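Local coordinates for tailspike protein (Siphovirus 9NA, PDB 3RIQ), which probably recognises and cleaves Salmonella lipopolysaccharide as a trimeric endorhamnosidase built on a right-handed beta-helix, at residues 18-23 with 27-32; 176-181 with 191-196; 354-359 with 374-379; 420-425 with 445-450. All blocks are in the same frame, centred on the assembly; numbering follows the deposited sequence. Where two conformers were deposited one is given.

Contact 1. Residues 18-23 with 27-32; sequences SDYMTL and ATAAVD
Tyr20 reaches across to Ala29 with the end of its ring, while a backbone hydrogen bond joins Leu23 to Ala27. From CB the phenol leaves the chain with CG anti to the carbonyl carbon (chi1 -47°), and this lays the ring towards the helix. The CB of Asp19 sits over one ring face, 3.5 Å above the plane and displaced to the rim. Further out, CE1 of Tyr20 comes to 4.0 Å from Ala29 CB, the first atom of the ring to meet that methyl. The approach tightens along the ring: CZ of Tyr20 is 3.8 Å from the CB of Ala29, and OH, at the tip, is 3.5 Å from the same carbon. The methyl comes in obliquely. The contact brackets the short helix 23-29 near the N-terminal end of the beta-helix domain, with Tyr20 lying against its last residue; Thr22 is the N-cap, its OG1 hydrogen-bonded to the backbone N of Glu25. The first turn closes where Ala27 N donates to Leu23 O at 2.8 Å, with an N-H...O angle of 160°. Ala27 CB lies 3.5 Å from that same Leu23 O. Leu23 and Ala27 both rest on Val48 of strand 46-49, and Lys53 NZ is hydrogen-bonded to the carbonyls of Ala27 and Ala30. Around Tyr20 pack Val15, Glu25 and Ala26, together with Lys9 of the second subunit.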
loop_
_atom_site.group_PDB
_atom_site.type_symbol
_atom_site.label_atom_id
_atom_site.label_comp_id
_atom_site.label_asym_id
_atom_site.label_seq_id
_atom_site.Cartn_x
_atom_site.Cartn_y
_atom_site.Cartn_z
ATOM N N SER A 18 -45.353 2.911 14.645
ATOM C CA SER A 18 -46.176 2.851 15.860
ATOM C C SER A 18 -47.646 3.222 15.618
ATOM O O SER A 18 -48.483 2.966 16.489
ATOM C CB SER A 18 -45.574 3.703 16.982
ATOM O OG SER A 18 -45.635 5.062 16.612
ATOM N N ASP A 19 -47.964 3.780 14.436
ATOM C CA ASP A 19 -49.360 4.091 14.087
ATOM C C ASP A 19 -50.119 2.872 13.505
ATOM O O ASP A 19 -51.313 2.971 13.208
ATOM C CB ASP A 19 -49.379 5.245 13.080
ATOM C CG ASP A 19 -49.133 6.599 13.725
ATOM O OD1 ASP A 19 -49.445 6.789 14.944
ATOM O OD2 ASP A 19 -48.671 7.518 12.989
ATOM N N TYR A 20 -49.422 1.748 13.318
ATOM C CA TYR A 20 -49.983 0.549 12.636
ATOM C C TYR A 20 -49.733 -0.727 13.433
ATOM O O TYR A 20 -48.865 -0.771 14.316
ATOM C CB TYR A 20 -49.436 0.400 11.199
ATOM C CG TYR A 20 -49.513 1.714 10.468
ATOM C CD1 TYR A 20 -50.685 2.103 9.818
ATOM C CD2 TYR A 20 -48.449 2.614 10.510
ATOM C CE1 TYR A 20 -50.788 3.338 9.213
ATOM C CE2 TYR A 20 -48.544 3.860 9.904
ATOM C CZ TYR A 20 -49.722 4.228 9.276
ATOM O OH TYR A 20 -49.807 5.492 8.707
ATOM N N MET A 21 -50.459 -1.781 13.075
ATOM C CA MET A 21 -50.195 -3.086 13.689
ATOM C C MET A 21 -49.059 -3.824 12.997
ATOM O O MET A 21 -48.296 -4.543 13.650
ATOM C CB MET A 21 -51.457 -3.956 13.715
ATOM C CG MET A 21 -52.481 -3.521 14.753
ATOM S SD MET A 21 -51.797 -3.597 16.427
ATOM C CE MET A 21 -51.737 -5.362 16.747
ATOM N N THR A 22 -48.934 -3.649 11.679
ATOM C CA THR A 22 -47.957 -4.423 10.898
ATOM C C THR A 22 -47.083 -3.492 10.068
ATOM O O THR A 22 -47.484 -2.362 9.722
ATOM C CB THR A 22 -48.613 -5.435 9.926
ATOM O OG1 THR A 22 -49.317 -4.741 8.903
ATOM C CG2 THR A 22 -49.584 -6.404 10.648
ATOM N N LEU A 23 -45.929 -4.016 9.661
ATOM C CA LEU A 23 -45.050 -3.320 8.747
ATOM C C LEU A 23 -45.697 -3.135 7.365
ATOM O O LEU A 23 -45.534 -2.078 6.744
ATOM C CB LEU A 23 -43.723 -4.069 8.632
ATOM C CG LEU A 23 -42.605 -3.322 7.919
ATOM C CD1 LEU A 23 -42.374 -1.887 8.453
ATOM C CD2 LEU A 23 -41.313 -4.215 8.041
ATOM N N ALA A 27 -46.120 0.297 5.334
ATOM C CA ALA A 27 -45.611 0.408 3.972
ATOM C C ALA A 27 -46.697 0.870 3.009
ATOM O O ALA A 27 -46.419 1.703 2.131
ATOM C CB ALA A 27 -45.078 -0.928 3.509
ATOM N N THR A 28 -47.915 0.315 3.151
ATOM C CA THR A 28 -49.053 0.732 2.321
ATOM C C THR A 28 -49.337 2.226 2.469
ATOM O O THR A 28 -49.577 2.933 1.447
ATOM C CB THR A 28 -50.289 -0.124 2.656
ATOM O OG1 THR A 28 -50.019 -1.468 2.248
ATOM C CG2 THR A 28 -51.539 0.342 1.891
ATOM N N ALA A 29 -49.285 2.729 3.702
ATOM C CA ALA A 29 -49.594 4.135 3.973
ATOM C C ALA A 29 -48.470 5.068 3.494
ATOM O O ALA A 29 -48.725 6.229 3.210
ATOM C CB ALA A 29 -49.805 4.325 5.460
ATOM N N ALA A 30 -47.236 4.558 3.425
ATOM C CA ALA A 30 -46.065 5.397 3.132
ATOM C C ALA A 30 -46.092 6.026 1.756
ATOM O O ALA A 30 -46.591 5.444 0.799
ATOM C CB ALA A 30 -44.767 4.549 3.315
ATOM N N VAL A 31 -45.571 7.246 1.671
ATOM C CA VAL A 31 -45.435 7.986 0.409
ATOM C C VAL A 31 -43.981 8.357 0.115
ATOM O O VAL A 31 -43.473 8.176 -1.006
ATOM C CB VAL A 31 -46.296 9.285 0.442
ATOM C CG1 VAL A 31 -46.097 10.095 -0.817
ATOM C CG2 VAL A 31 -47.799 8.899 0.624
ATOM N N ASP A 32 -43.318 8.891 1.125
ATOM C CA ASP A 32 -41.938 9.414 0.983
ATOM C C ASP A 32 -41.071 8.702 2.033
ATOM O O ASP A 32 -40.215 7.895 1.693
ATOM C CB ASP A 32 -41.997 10.915 1.212
ATOM C CG ASP A 32 -40.631 11.609 1.171
ATOM O OD1 ASP A 32 -39.580 10.934 1.074
ATOM O OD2 ASP A 32 -40.615 12.858 1.305
#

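Contact 2. Residues 176-181 with 191-196; sequences ILVESP and ITFENH
Phe193 brings neighbouring rim atoms of its ring, CE1 and CZ, against Ile176 and Val178, and Ile191 meets Val178 beside it. The innermost touch is at CE1 of Phe193, which lies 3.9 Å from Ile176 CB and 3.9 Å from Ile176 CG2. With chi1 at -55° the CG1-CD1 arm of Ile176 leads away, leaving CB and CG2 to meet the ring. Val178 comes at the ring's edge, near its plane, with CG2 4.3 Å from Phe193 CZ. Its other branch, CG1, stands 4.3 Å from the CD1 of Ile191. All four side chains are buried, and the contact between the segments is apolar packing. In the next shell, Phe222 meets the Phe193 ring with the two planes at about 40°, Phe170 backs Ile176, and Tyr168 and Val207 flank Ile191, all from coils above and below, as expected in the stacked interior of a right-handed beta-helix. Outside the core, Glu194 OE1 forms a salt bridge with Arg149, and Glu179 OE2 is hydrogen-bonded to His160 of the third subunit. Strand 176-179 runs parallel between 156-159 and 206-208, whereas the part of strand 184-194 beyond the corner at Ile191 pairs with 220-223 and 166-171 on another face of the coil.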
loop_
_atom_site.group_PDB
_atom_site.type_symbol
_atom_site.label_atom_id
_atom_site.label_comp_id
_atom_site.label_asym_id
_atom_site.label_seq_id
_atom_site.Cartn_x
_atom_site.Cartn_y
_atom_site.Cartn_z
ATOM N N ILE A 176 -26.896 -2.757 -5.416
ATOM C CA ILE A 176 -27.070 -2.576 -3.969
ATOM C C ILE A 176 -25.745 -2.059 -3.398
ATOM O O ILE A 176 -24.688 -2.674 -3.583
ATOM C CB ILE A 176 -27.441 -3.916 -3.273
ATOM C CG1 ILE A 176 -28.701 -4.537 -3.934
ATOM C CG2 ILE A 176 -27.592 -3.688 -1.776
ATOM C CD1 ILE A 176 -29.951 -3.690 -3.846
ATOM N N LEU A 177 -25.800 -0.926 -2.697
ATOM C CA LEU A 177 -24.613 -0.426 -1.975
ATOM C C LEU A 177 -24.866 -0.512 -0.496
ATOM O O LEU A 177 -25.837 0.083 -0.015
ATOM C CB LEU A 177 -24.350 1.049 -2.366
ATOM C CG LEU A 177 -23.287 1.769 -1.521
ATOM C CD1 LEU A 177 -21.870 1.103 -1.668
ATOM C CD2 LEU A 177 -23.226 3.237 -1.973
ATOM N N VAL A 178 -24.030 -1.273 0.224
ATOM C CA VAL A 178 -24.115 -1.354 1.680
ATOM C C VAL A 178 -22.927 -0.625 2.284
ATOM O O VAL A 178 -21.770 -1.062 2.111
ATOM C CB VAL A 178 -24.141 -2.816 2.182
ATOM C CG1 VAL A 178 -24.379 -2.856 3.700
ATOM C CG2 VAL A 178 -25.182 -3.616 1.428
ATOM N N GLU A 179 -23.193 0.493 2.950
ATOM C CA GLU A 179 -22.119 1.295 3.543
ATOM C C GLU A 179 -21.989 1.014 5.028
ATOM O O GLU A 179 -22.974 1.073 5.770
ATOM C CB GLU A 179 -22.380 2.787 3.373
ATOM C CG GLU A 179 -22.222 3.223 1.894
ATOM C CD GLU A 179 -22.430 4.721 1.656
ATOM O OE1 GLU A 179 -23.189 5.370 2.425
ATOM O OE2 GLU A 179 -21.884 5.232 0.653
ATOM N N SER A 180 -20.764 0.693 5.442
ATOM C CA SER A 180 -20.398 0.662 6.858
ATOM C C SER A 180 -21.296 -0.190 7.776
ATOM O O SER A 180 -21.820 0.317 8.781
ATOM C CB SER A 180 -20.283 2.094 7.399
ATOM O OG SER A 180 -19.887 2.049 8.749
ATOM N N PRO A 181 -21.439 -1.497 7.468
ATOM C CA PRO A 181 -22.047 -2.355 8.498
ATOM C C PRO A 181 -21.302 -2.151 9.828
ATOM O O PRO A 181 -20.062 -2.006 9.847
ATOM C CB PRO A 181 -21.800 -3.781 7.960
ATOM C CG PRO A 181 -20.627 -3.635 6.964
ATOM C CD PRO A 181 -20.846 -2.263 6.347
ATOM N N ILE A 191 -23.526 -10.393 4.726
ATOM C CA ILE A 191 -24.234 -9.815 3.597
ATOM C C ILE A 191 -24.070 -10.759 2.436
ATOM O O ILE A 191 -22.923 -11.112 2.092
ATOM C CB ILE A 191 -23.620 -8.449 3.181
ATOM C CG1 ILE A 191 -23.619 -7.429 4.339
ATOM C CG2 ILE A 191 -24.352 -7.906 1.929
ATOM C CD1 ILE A 191 -24.874 -6.990 4.776
ATOM N N THR A 192 -25.165 -11.148 1.796
ATOM C CA THR A 192 -25.082 -12.064 0.655
ATOM C C THR A 192 -25.773 -11.472 -0.551
ATOM O O THR A 192 -26.908 -11.004 -0.439
ATOM C CB THR A 192 -25.793 -13.419 0.972
ATOM O OG1 THR A 192 -25.217 -14.035 2.118
ATOM C CG2 THR A 192 -25.743 -14.389 -0.231
ATOM N N PHE A 193 -25.115 -11.528 -1.714
ATOM C CA PHE A 193 -25.745 -11.125 -2.981
ATOM C C PHE A 193 -26.009 -12.397 -3.771
ATOM O O PHE A 193 -25.074 -13.018 -4.327
ATOM C CB PHE A 193 -24.874 -10.127 -3.746
ATOM C CG PHE A 193 -24.535 -8.912 -2.946
ATOM C CD1 PHE A 193 -25.533 -7.969 -2.656
ATOM C CD2 PHE A 193 -23.226 -8.706 -2.468
ATOM C CE1 PHE A 193 -25.258 -6.827 -1.907
ATOM C CE2 PHE A 193 -22.932 -7.535 -1.725
ATOM C CZ PHE A 193 -23.951 -6.609 -1.453
ATOM N N GLU A 194 -27.273 -12.846 -3.747
ATOM C CA GLU A 194 -27.661 -14.164 -4.268
ATOM C C GLU A 194 -28.346 -14.009 -5.620
ATOM O O GLU A 194 -29.518 -13.606 -5.660
ATOM C CB GLU A 194 -28.630 -14.798 -3.264
ATOM C CG GLU A 194 -29.126 -16.177 -3.641
ATOM C CD GLU A 194 -30.231 -16.633 -2.721
ATOM O OE1 GLU A 194 -31.139 -15.875 -2.445
ATOM O OE2 GLU A 194 -30.204 -17.768 -2.253
ATOM N N ASN A 195 -27.636 -14.310 -6.722
ATOM C CA ASN A 195 -28.180 -14.072 -8.073
ATOM C C ASN A 195 -28.269 -15.308 -8.968
ATOM O O ASN A 195 -28.415 -15.190 -10.171
ATOM C CB ASN A 195 -27.414 -12.934 -8.781
ATOM C CG ASN A 195 -27.593 -11.591 -8.082
ATOM O OD1 ASN A 195 -26.996 -11.350 -7.051
ATOM N ND2 ASN A 195 -28.444 -10.754 -8.609
ATOM N N HIS A 196 -28.247 -16.504 -8.392
ATOM C CA HIS A 196 -28.255 -17.690 -9.249
ATOM C C HIS A 196 -29.641 -18.128 -9.758
ATOM O O HIS A 196 -29.710 -19.062 -10.533
ATOM C CB HIS A 196 -27.635 -18.875 -8.517
ATOM C CG HIS A 196 -28.482 -19.322 -7.372
ATOM N ND1 HIS A 196 -28.718 -18.516 -6.278
ATOM C CD2 HIS A 196 -29.194 -20.454 -7.176
ATOM C CE1 HIS A 196 -29.537 -19.142 -5.451
ATOM N NE2 HIS A 196 -29.832 -20.328 -5.970
#

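Contact 3. Residues 354-359 with 374-379; sequences NDITNI and IVCEGG
From Asn354 to Ile359 and from Ile374 to Gly379 the chain runs in nearly opposed directions, 157° apart, with the CA atoms of Ile359 and Ile374 9.3 Å from each other. At that spacing side chains, not backbones, meet across the interior of the right-handed beta-helix, between strands on different faces: 355-362 lies parallel to 333-340 and 381-388, and 374-376 parallel to 347-349 and 397-399. Asn358 adopts left-handed backbone angles (59°/55°), and this break in the strand lets Ile356 and Ile359, three residues apart, both turn inward. Ile359 and Ile374 meet at an angle, the CG2 branch of Ile359 4.1 Å from the terminal CD1 of Ile374, with Met347, Ile385 and Val387 around them. Asn354 has its amide taken elsewhere: OD1 accepts from Asn332 N, and ND2 donates to Gly329 O and Asp349 OD2. Facing away from the interior, the buried Asp355 forms salt bridges to Arg381 and Arg383 and packs on Tyr340 of the third subunit. The Cys376 thiol meets the end of Ile356, its SG 4.0 Å from Ile356 CD1.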
loop_
_atom_site.group_PDB
_atom_site.type_symbol
_atom_site.label_atom_id
_atom_site.label_comp_id
_atom_site.label_asym_id
_atom_site.label_seq_id
_atom_site.Cartn_x
_atom_site.Cartn_y
_atom_site.Cartn_z
ATOM N N ASN A 354 -1.877 -15.575 -13.498
ATOM C CA ASN A 354 -2.202 -14.410 -12.664
ATOM C C ASN A 354 -0.971 -13.563 -12.421
ATOM O O ASN A 354 0.163 -14.042 -12.495
ATOM C CB ASN A 354 -2.818 -14.873 -11.321
ATOM C CG ASN A 354 -4.140 -15.600 -11.517
ATOM O OD1 ASN A 354 -5.049 -15.062 -12.143
ATOM N ND2 ASN A 354 -4.233 -16.831 -11.023
ATOM N N ASP A 355 -1.229 -12.298 -12.101
ATOM C CA ASP A 355 -0.183 -11.325 -11.827
ATOM C C ASP A 355 -0.223 -10.948 -10.357
ATOM O O ASP A 355 -1.231 -10.433 -9.882
ATOM C CB ASP A 355 -0.376 -10.105 -12.714
ATOM C CG ASP A 355 0.053 -10.381 -14.121
ATOM O OD1 ASP A 355 1.269 -10.428 -14.362
ATOM O OD2 ASP A 355 -0.803 -10.568 -14.993
ATOM N N ILE A 356 0.875 -11.243 -9.665
ATOM C CA ILE A 356 0.935 -11.239 -8.198
ATOM C C ILE A 356 2.094 -10.388 -7.748
ATOM O O ILE A 356 3.237 -10.690 -8.088
ATOM C CB ILE A 356 1.163 -12.686 -7.672
ATOM C CG1 ILE A 356 0.063 -13.638 -8.150
ATOM C CG2 ILE A 356 1.245 -12.737 -6.151
ATOM C CD1 ILE A 356 0.354 -15.102 -7.892
ATOM N N THR A 357 1.811 -9.344 -6.983
ATOM C CA THR A 357 2.861 -8.427 -6.543
ATOM C C THR A 357 2.743 -8.027 -5.099
ATOM O O THR A 357 1.658 -7.960 -4.565
ATOM C CB THR A 357 2.892 -7.112 -7.395
ATOM O OG1 THR A 357 1.614 -6.470 -7.379
ATOM C CG2 THR A 357 3.273 -7.392 -8.848
ATOM N N ASN A 358 3.895 -7.787 -4.471
ATOM C CA ASN A 358 3.941 -7.215 -3.109
ATOM C C ASN A 358 3.231 -8.063 -2.072
ATOM O O ASN A 358 2.317 -7.616 -1.368
ATOM C CB ASN A 358 3.462 -5.759 -3.153
ATOM C CG ASN A 358 4.397 -4.901 -3.979
ATOM O OD1 ASN A 358 5.607 -4.888 -3.716
ATOM N ND2 ASN A 358 3.884 -4.273 -5.013
ATOM N N ILE A 359 3.646 -9.322 -1.992
ATOM C CA ILE A 359 3.101 -10.278 -1.037
ATOM C C ILE A 359 4.049 -10.408 0.139
ATOM O O ILE A 359 5.253 -10.556 -0.092
ATOM C CB ILE A 359 2.954 -11.674 -1.688
ATOM C CG1 ILE A 359 2.188 -11.584 -2.998
ATOM C CG2 ILE A 359 2.297 -12.664 -0.723
ATOM C CD1 ILE A 359 0.759 -11.087 -2.879
ATOM N N ILE A 374 4.104 -20.071 0.562
ATOM C CA ILE A 374 3.458 -19.534 -0.634
ATOM C C ILE A 374 3.445 -20.656 -1.662
ATOM O O ILE A 374 4.469 -21.327 -1.880
ATOM C CB ILE A 374 4.224 -18.306 -1.173
ATOM C CG1 ILE A 374 4.086 -17.134 -0.202
ATOM C CG2 ILE A 374 3.693 -17.855 -2.577
ATOM C CD1 ILE A 374 4.821 -15.853 -0.631
ATOM N N VAL A 375 2.275 -20.889 -2.241
ATOM C CA VAL A 375 2.095 -21.899 -3.292
ATOM C C VAL A 375 1.437 -21.286 -4.510
ATOM O O VAL A 375 0.440 -20.541 -4.373
ATOM C CB VAL A 375 1.173 -23.069 -2.818
ATOM C CG1 VAL A 375 0.865 -24.018 -3.983
ATOM C CG2 VAL A 375 1.819 -23.830 -1.643
ATOM N N CYS A 376 1.935 -21.626 -5.703
ATOM C CA CYS A 376 1.193 -21.378 -6.947
ATOM C C CYS A 376 1.198 -22.678 -7.717
ATOM O O CYS A 376 2.280 -23.327 -7.898
ATOM C CB CYS A 376 1.848 -20.317 -7.828
ATOM S SG CYS A 376 2.040 -18.683 -7.076
ATOM N N GLU A 377 0.020 -23.047 -8.211
ATOM C CA GLU A 377 -0.171 -24.311 -8.902
ATOM C C GLU A 377 0.016 -24.190 -10.418
ATOM O O GLU A 377 0.212 -25.203 -11.106
ATOM C CB GLU A 377 -1.561 -24.916 -8.575
ATOM C CG GLU A 377 -1.769 -25.267 -7.129
ATOM C CD GLU A 377 -1.434 -26.689 -6.798
ATOM O OE1 GLU A 377 -0.766 -27.368 -7.618
ATOM O OE2 GLU A 377 -1.872 -27.156 -5.721
ATOM N N GLY A 378 -0.052 -22.973 -10.958
ATOM C CA GLY A 378 -0.055 -22.804 -12.419
ATOM C C GLY A 378 1.060 -21.875 -12.825
ATOM O O GLY A 378 2.037 -21.714 -12.088
ATOM N N GLY A 379 0.931 -21.246 -13.978
ATOM C CA GLY A 379 2.014 -20.384 -14.439
ATOM C C GLY A 379 1.704 -18.940 -14.136
ATOM O O GLY A 379 1.181 -18.208 -15.005
#

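Contact 4. Residues 420-425 with 445-450; sequences TYVADI and PAMGGT
Met447 extends its thioether from one turn to reach Thr420 and Val422, near the end of the right-handed beta-helix where the antiparallel strands that follow it begin. Met447 supplies the reach of the apolar part, and Val422 meets it. Its own CG stands between the Met447 backbone N and carbonyl carbon (chi1 71°), and beyond that the chain is extended, which puts sulfur and methyl close to the other segment. SD lies 4.1 Å from Val422 CG2, the branch beside the backbone N in one of the two conformers of this valine, and the two side chains cross at an angle. The methyl CE also comes up to polar backbone, 4.1 Å from Tyr421 N. Within 445-450 the turn has its own hydrogen bonds. Gly449 N donates to Ala446 O at 3.0 Å, closing a beta turn through Met447 and Gly448, and Thr450 OG1 lies near both Pro445 O (3.2 Å) and Ala446 O (3.0 Å). On the other side, Thr420 OG1 is hydrogen-bonded to Pro400 O, and strand 421-427 runs parallel to 402-409. The trimer adds interactions of its own: Ala446 and Met447 form backbone hydrogen bonds to the third subunit, where Met447 also packs on Gln433, while Ile425 pairs with a parallel strand of the second, so the sheet runs on across the interface. The nearest approach between the segments is the Met447 methyl to a carbonyl oxygen, CE to Thr420 O, at 3.5 Å.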
loop_
_atom_site.group_PDB
_atom_site.type_symbol
_atom_site.label_atom_id
_atom_site.label_comp_id
_atom_site.label_asym_id
_atom_site.label_seq_id
_atom_site.Cartn_x
_atom_site.Cartn_y
_atom_site.Cartn_z
ATOM N N THR A 420 10.219 -21.776 -12.080
ATOM C CA THR A 420 10.793 -21.967 -13.408
ATOM C C THR A 420 11.907 -20.970 -13.705
ATOM O O THR A 420 12.908 -21.292 -14.373
ATOM C CB THR A 420 9.713 -21.831 -14.500
ATOM O OG1 THR A 420 8.827 -22.946 -14.412
ATOM C CG2 THR A 420 10.318 -21.861 -15.891
ATOM N N TYR A 421 11.716 -19.747 -13.238
ATOM C CA TYR A 421 12.661 -18.672 -13.536
ATOM C C TYR A 421 12.742 -17.724 -12.335
ATOM O O TYR A 421 11.698 -17.314 -11.801
ATOM C CB TYR A 421 12.216 -17.894 -14.806
ATOM C CG TYR A 421 13.161 -16.758 -15.118
ATOM C CD1 TYR A 421 14.414 -17.009 -15.733
ATOM C CD2 TYR A 421 12.855 -15.441 -14.762
ATOM C CE1 TYR A 421 15.319 -15.959 -15.988
ATOM C CE2 TYR A 421 13.766 -14.398 -15.008
ATOM C CZ TYR A 421 14.972 -14.658 -15.623
ATOM O OH TYR A 421 15.861 -13.617 -15.830
ATOM N N VAL A 422 13.973 -17.384 -11.956
ATOM C CA VAL A 422 14.266 -16.432 -10.891
ATOM C C VAL A 422 14.972 -15.241 -11.562
ATOM O O VAL A 422 15.998 -15.422 -12.222
ATOM C CB VAL A 422 15.188 -17.076 -9.805
ATOM C CG1 VAL A 422 15.656 -16.044 -8.816
ATOM C CG2 VAL A 422 14.473 -18.227 -9.064
ATOM N N ALA A 423 14.436 -14.039 -11.391
ATOM C CA ALA A 423 14.970 -12.858 -12.074
ATOM C C ALA A 423 16.283 -12.341 -11.502
ATOM O O ALA A 423 16.646 -12.637 -10.359
ATOM C CB ALA A 423 13.926 -11.730 -12.034
ATOM N N ASP A 424 16.960 -11.541 -12.314
ATOM C CA ASP A 424 18.229 -10.938 -11.943
ATOM C C ASP A 424 18.111 -10.025 -10.713
ATOM O O ASP A 424 17.073 -9.413 -10.460
ATOM C CB ASP A 424 18.783 -10.083 -13.108
ATOM C CG ASP A 424 19.115 -10.887 -14.373
ATOM O OD1 ASP A 424 18.917 -12.115 -14.435
ATOM O OD2 ASP A 424 19.606 -10.242 -15.333
ATOM N N ILE A 425 19.197 -9.949 -9.946
ATOM C CA ILE A 425 19.424 -8.900 -8.949
ATOM C C ILE A 425 20.237 -7.778 -9.591
ATOM O O ILE A 425 21.270 -8.041 -10.227
ATOM C CB ILE A 425 20.225 -9.496 -7.767
ATOM C CG1 ILE A 425 19.360 -10.542 -7.032
ATOM C CG2 ILE A 425 20.726 -8.407 -6.824
ATOM C CD1 ILE A 425 20.134 -11.358 -6.012
ATOM N N PRO A 445 23.348 -22.598 -10.125
ATOM C CA PRO A 445 22.734 -22.852 -11.445
ATOM C C PRO A 445 22.241 -24.295 -11.578
ATOM O O PRO A 445 22.434 -25.110 -10.661
ATOM C CB PRO A 445 23.858 -22.589 -12.421
ATOM C CG PRO A 445 25.127 -22.906 -11.652
ATOM C CD PRO A 445 24.820 -22.474 -10.203
ATOM N N ALA A 446 21.555 -24.600 -12.682
ATOM C CA ALA A 446 20.874 -25.893 -12.826
ATOM C C ALA A 446 20.003 -26.159 -11.594
ATOM O O ALA A 446 20.057 -27.241 -10.998
ATOM C CB ALA A 446 21.903 -27.040 -13.046
ATOM N N MET A 447 19.195 -25.164 -11.214
ATOM C CA MET A 447 18.509 -25.203 -9.919
ATOM C C MET A 447 17.449 -26.300 -9.859
ATOM O O MET A 447 17.084 -26.736 -8.773
ATOM C CB MET A 447 17.904 -23.821 -9.581
ATOM C CG MET A 447 16.699 -23.457 -10.463
ATOM S SD MET A 447 16.234 -21.744 -10.284
ATOM C CE MET A 447 14.863 -21.639 -11.481
ATOM N N GLY A 448 16.944 -26.726 -11.019
ATOM C CA GLY A 448 15.969 -27.823 -11.064
ATOM C C GLY A 448 16.575 -29.177 -10.699
ATOM O O GLY A 448 15.856 -30.088 -10.276
ATOM N N GLY A 449 17.888 -29.318 -10.840
ATOM C CA GLY A 449 18.525 -30.632 -10.703
ATOM C C GLY A 449 19.750 -30.655 -9.818
ATOM O O GLY A 449 20.540 -31.618 -9.880
ATOM N N THR A 450 19.947 -29.613 -9.018
ATOM C CA THR A 450 21.066 -29.606 -8.070
ATOM C C THR A 450 20.573 -29.356 -6.648
ATOM O O THR A 450 19.546 -28.673 -6.451
ATOM C CB THR A 450 22.159 -28.531 -8.447
ATOM O OG1 THR A 450 21.581 -27.215 -8.458
ATOM C CG2 THR A 450 22.776 -28.821 -9.819
#

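How the contacts relate
Following the chain from its N terminus, the contacts come strictly in series, and none nests in or crosses another. Contact 1 spans helix 23-29, joining the loop before it to its last turn, near the N-terminal end. Contact 2 lies about 25 Å away between centres and joins two faces of one beta-helix coil. Contact 3 does the same further along, with its centre about 29 Å from that of contact 2. Contact 4 closes the longest loop, from the last parallel strands to the antiparallel region, about 17 Å from contact 3 between centres. Contacts 1 and 4 lie on opposite sides of the chain's centre; both also touch the second subunit.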